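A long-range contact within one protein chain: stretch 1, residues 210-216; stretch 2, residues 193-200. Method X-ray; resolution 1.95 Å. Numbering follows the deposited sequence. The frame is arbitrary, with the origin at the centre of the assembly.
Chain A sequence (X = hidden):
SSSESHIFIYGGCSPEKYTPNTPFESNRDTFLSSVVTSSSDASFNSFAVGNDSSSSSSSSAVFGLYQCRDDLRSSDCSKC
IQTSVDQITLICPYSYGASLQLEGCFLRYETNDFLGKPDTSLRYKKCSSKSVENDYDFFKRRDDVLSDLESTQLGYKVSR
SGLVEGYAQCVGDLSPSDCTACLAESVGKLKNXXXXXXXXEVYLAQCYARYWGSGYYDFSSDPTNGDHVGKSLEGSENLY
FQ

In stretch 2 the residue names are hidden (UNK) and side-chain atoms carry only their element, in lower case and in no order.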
# COMPACT_ATOMS: atom_id res chain seq x y z
N ARG A 210 -6.12 -5.05 -7.34
CA ARG A 210 -6.64 -6.38 -7.06
C ARG A 210 -7.80 -6.63 -8.03
O ARG A 210 -8.51 -5.72 -8.36
CB ARG A 210 -7.26 -6.54 -5.67
CG ARG A 210 -6.39 -6.14 -4.49
CD ARG A 210 -6.82 -6.76 -3.17
NE ARG A 210 -7.91 -6.05 -2.53
CZ ARG A 210 -9.20 -6.29 -2.76
NH1 ARG A 210 -9.54 -7.29 -3.56
NH2 ARG A 210 -10.13 -5.54 -2.19
N TYR A 211 -7.99 -7.88 -8.42
CA TYR A 211 -9.25 -8.29 -9.06
C TYR A 211 -9.63 -9.67 -8.53
O TYR A 211 -8.78 -10.42 -8.06
CB TYR A 211 -9.14 -8.28 -10.59
CG TYR A 211 -8.37 -9.46 -11.13
CD1 TYR A 211 -8.98 -10.69 -11.32
CD2 TYR A 211 -7.01 -9.37 -11.35
CE1 TYR A 211 -8.26 -11.79 -11.74
CE2 TYR A 211 -6.28 -10.46 -11.80
CZ TYR A 211 -6.91 -11.67 -12.00
OH TYR A 211 -6.19 -12.74 -12.43
N TRP A 212 -10.93 -9.98 -8.61
CA TRP A 212 -11.47 -11.26 -8.18
C TRP A 212 -12.78 -11.55 -8.94
O TRP A 212 -13.45 -10.65 -9.44
CB TRP A 212 -11.64 -11.25 -6.65
CG TRP A 212 -12.64 -10.25 -6.17
CD1 TRP A 212 -13.96 -10.50 -5.90
CD2 TRP A 212 -12.45 -8.85 -5.92
NE1 TRP A 212 -14.59 -9.36 -5.50
CE2 TRP A 212 -13.69 -8.33 -5.49
CE3 TRP A 212 -11.36 -7.98 -6.00
CZ2 TRP A 212 -13.87 -6.99 -5.16
CZ3 TRP A 212 -11.54 -6.65 -5.68
CH2 TRP A 212 -12.78 -6.16 -5.27
N GLY A 213 -13.11 -12.84 -9.07
CA GLY A 213 -14.41 -13.30 -9.56
C GLY A 213 -15.44 -13.30 -8.44
O GLY A 213 -15.10 -13.59 -7.28
N SER A 214 -16.69 -12.97 -8.77
CA SER A 214 -17.81 -12.88 -7.81
C SER A 214 -18.41 -14.27 -7.53
O SER A 214 -18.12 -14.87 -6.48
CB SER A 214 -18.87 -11.92 -8.29
OG SER A 214 -18.35 -10.60 -8.34
N GLY A 215 -19.24 -14.78 -8.46
CA GLY A 215 -19.89 -16.11 -8.34
C GLY A 215 -19.06 -17.21 -9.00
O GLY A 215 -19.61 -18.23 -9.43
N TYR A 216 -17.74 -16.99 -9.07
CA TYR A 216 -16.75 -17.87 -9.72
C TYR A 216 -16.09 -18.77 -8.66
O TYR A 216 -15.26 -18.32 -7.86
CB TYR A 216 -15.70 -17.02 -10.47
CG TYR A 216 -15.95 -16.91 -11.95
CD1 TYR A 216 -15.56 -17.92 -12.81
CD2 TYR A 216 -16.61 -15.81 -12.48
CE1 TYR A 216 -15.80 -17.84 -14.17
CE2 TYR A 216 -16.87 -15.72 -13.84
CZ TYR A 216 -16.46 -16.74 -14.69
OH TYR A 216 -16.72 -16.67 -16.03
N UNK A 193 2.25 -11.93 -14.18
CA UNK A 193 2.58 -12.87 -13.08
C UNK A 193 1.42 -13.83 -12.77
O UNK A 193 1.66 -14.95 -12.31
c UNK A 193 4.31 -10.28 -10.70
c UNK A 193 2.95 -12.07 -11.83
c UNK A 193 4.15 -11.12 -11.96
c UNK A 193 5.43 -11.88 -12.25
N UNK A 194 0.18 -13.39 -12.99
CA UNK A 194 -1.01 -14.15 -12.60
C UNK A 194 -1.92 -14.37 -13.81
O UNK A 194 -3.09 -14.00 -13.78
s UNK A 194 -0.85 -13.01 -10.05
c UNK A 194 -1.81 -13.41 -11.53
N UNK A 195 -1.37 -14.94 -14.87
CA UNK A 195 -2.02 -14.95 -16.17
C UNK A 195 -3.46 -15.45 -16.12
O UNK A 195 -4.33 -14.81 -16.71
N UNK A 196 -3.70 -16.57 -15.44
CA UNK A 196 -4.97 -17.32 -15.55
C UNK A 196 -5.77 -17.32 -14.24
O UNK A 196 -6.80 -17.99 -14.15
o UNK A 196 -3.82 -18.76 -17.11
c UNK A 196 -4.71 -18.73 -16.00
N UNK A 197 -5.31 -16.59 -13.22
CA UNK A 197 -5.88 -16.68 -11.87
C UNK A 197 -7.29 -16.08 -11.84
O UNK A 197 -7.56 -15.09 -12.52
c UNK A 197 -4.99 -15.96 -10.89
N UNK A 198 -8.17 -16.65 -11.01
CA UNK A 198 -9.54 -16.15 -10.84
C UNK A 198 -9.52 -14.85 -10.02
O UNK A 198 -10.47 -14.07 -10.06
c UNK A 198 -10.46 -17.20 -10.19
c UNK A 198 -11.92 -16.89 -10.46
c UNK A 198 -10.23 -17.36 -8.70
N UNK A 199 -8.44 -14.68 -9.25
CA UNK A 199 -8.26 -13.57 -8.35
C UNK A 199 -6.76 -13.37 -8.13
O UNK A 199 -6.03 -14.33 -7.98
c UNK A 199 -8.97 -13.84 -7.05
N UNK A 200 -6.32 -12.12 -8.12
CA UNK A 200 -4.93 -11.80 -7.83
C UNK A 200 -4.81 -10.38 -7.27
O UNK A 200 -5.71 -9.58 -7.42
c UNK A 200 -4.11 -11.95 -9.07

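Position 193 carries four side-chain carbons and no heteroatom. The chain forks at its second atom, and its CB, the nearest side-chain atom, is 9.2 Å from Tyr211 OH, so nothing here is read from contact; the γ-branched, all-carbon pattern alone identifies Leu193, with chi1 in the m well and chi2 in t.

Position 194 has one carbon followed by one sulfur. The CA-to-CB bond points toward stretch 1, and the CB lies 4.5 Å from Tyr211 OH. The sulfur makes it Cys194. It is the first residue after a helix to leave helical phi/psi, and its sulfur is covalently bonded elsewhere in the structure. The backbone comes nearer, with Cys194 O 3.6 Å from Tyr211 OH.

Position 195 has no side-chain atoms at all and is therefore Gly195. An ideal CB would point away from stretch 1 and find nothing of it within 5.5 Å, so this contact does not demand the absence of a side chain.

Position 196 shows one carbon and then one oxygen, unbranched, hence Ser196. Its CA-to-CB bond points away, and Ser196 CB comes no nearer than 7.1 Å to Tyr211 OH.

Position 197 bears a single carbon, which lies 3.8 Å from Tyr211 OH when measured from its CB; the residue is Ala197. It closes a type I turn that began at Cys194, with a weak bond from Ala197 N to Cys194 O at 3.5 Å. Its carbonyl matters more: Tyr211 OH donates a hydrogen bond to Ala197 O at 2.7 Å, and that acceptor lies at the edge of the tyrosine ring, near its plane.

Position 198 has three carbons, one carrying the other two. One of the two outer carbons lies 3.8 Å from Tyr216 CB. Branching at the first side-chain atom, with no oxygen, gives Val198, chi1 near 76°; the touching carbon is CG2. An ideal CB on Gly213 would lie only 3.2 Å from Val198 CG2, a tight approach, and would clash with Tyr216 CB at 2.7 Å.

Position 199 again has one carbon, with its CB 3.7 Å from Trp212 CB: Ala199. The two side chains share a face of the sheet, although the indole end leads away.

Position 200 also has one carbon, its CB 3.8 Å from Tyr211 CE2, on the other face: Ala200, buried beside the tyrosine.

The contact rests on an antiparallel pairing of Tyr211 with Ala200. Tyr211 N donates to Ala200 O and Ala200 N to Tyr211 O, both at 3.0 Å, with angles at hydrogen of 161° and 151°. Beyond this pair the bonding loosens: Gly213 N reaches Val198 O at 3.1 Å, but the 126° angle makes it weak. Tyr211 adds a second attachment through its side chain. With chi1 in the p well, its ring brings one face over Ala199 C and Ala200 N, while its hydroxyl extends to Ala197 O. One residue thus joins the paired strand to the turn preceding it, and 372 Å² is buried in all.

Stretch 2 193-200: LCGSAVAA
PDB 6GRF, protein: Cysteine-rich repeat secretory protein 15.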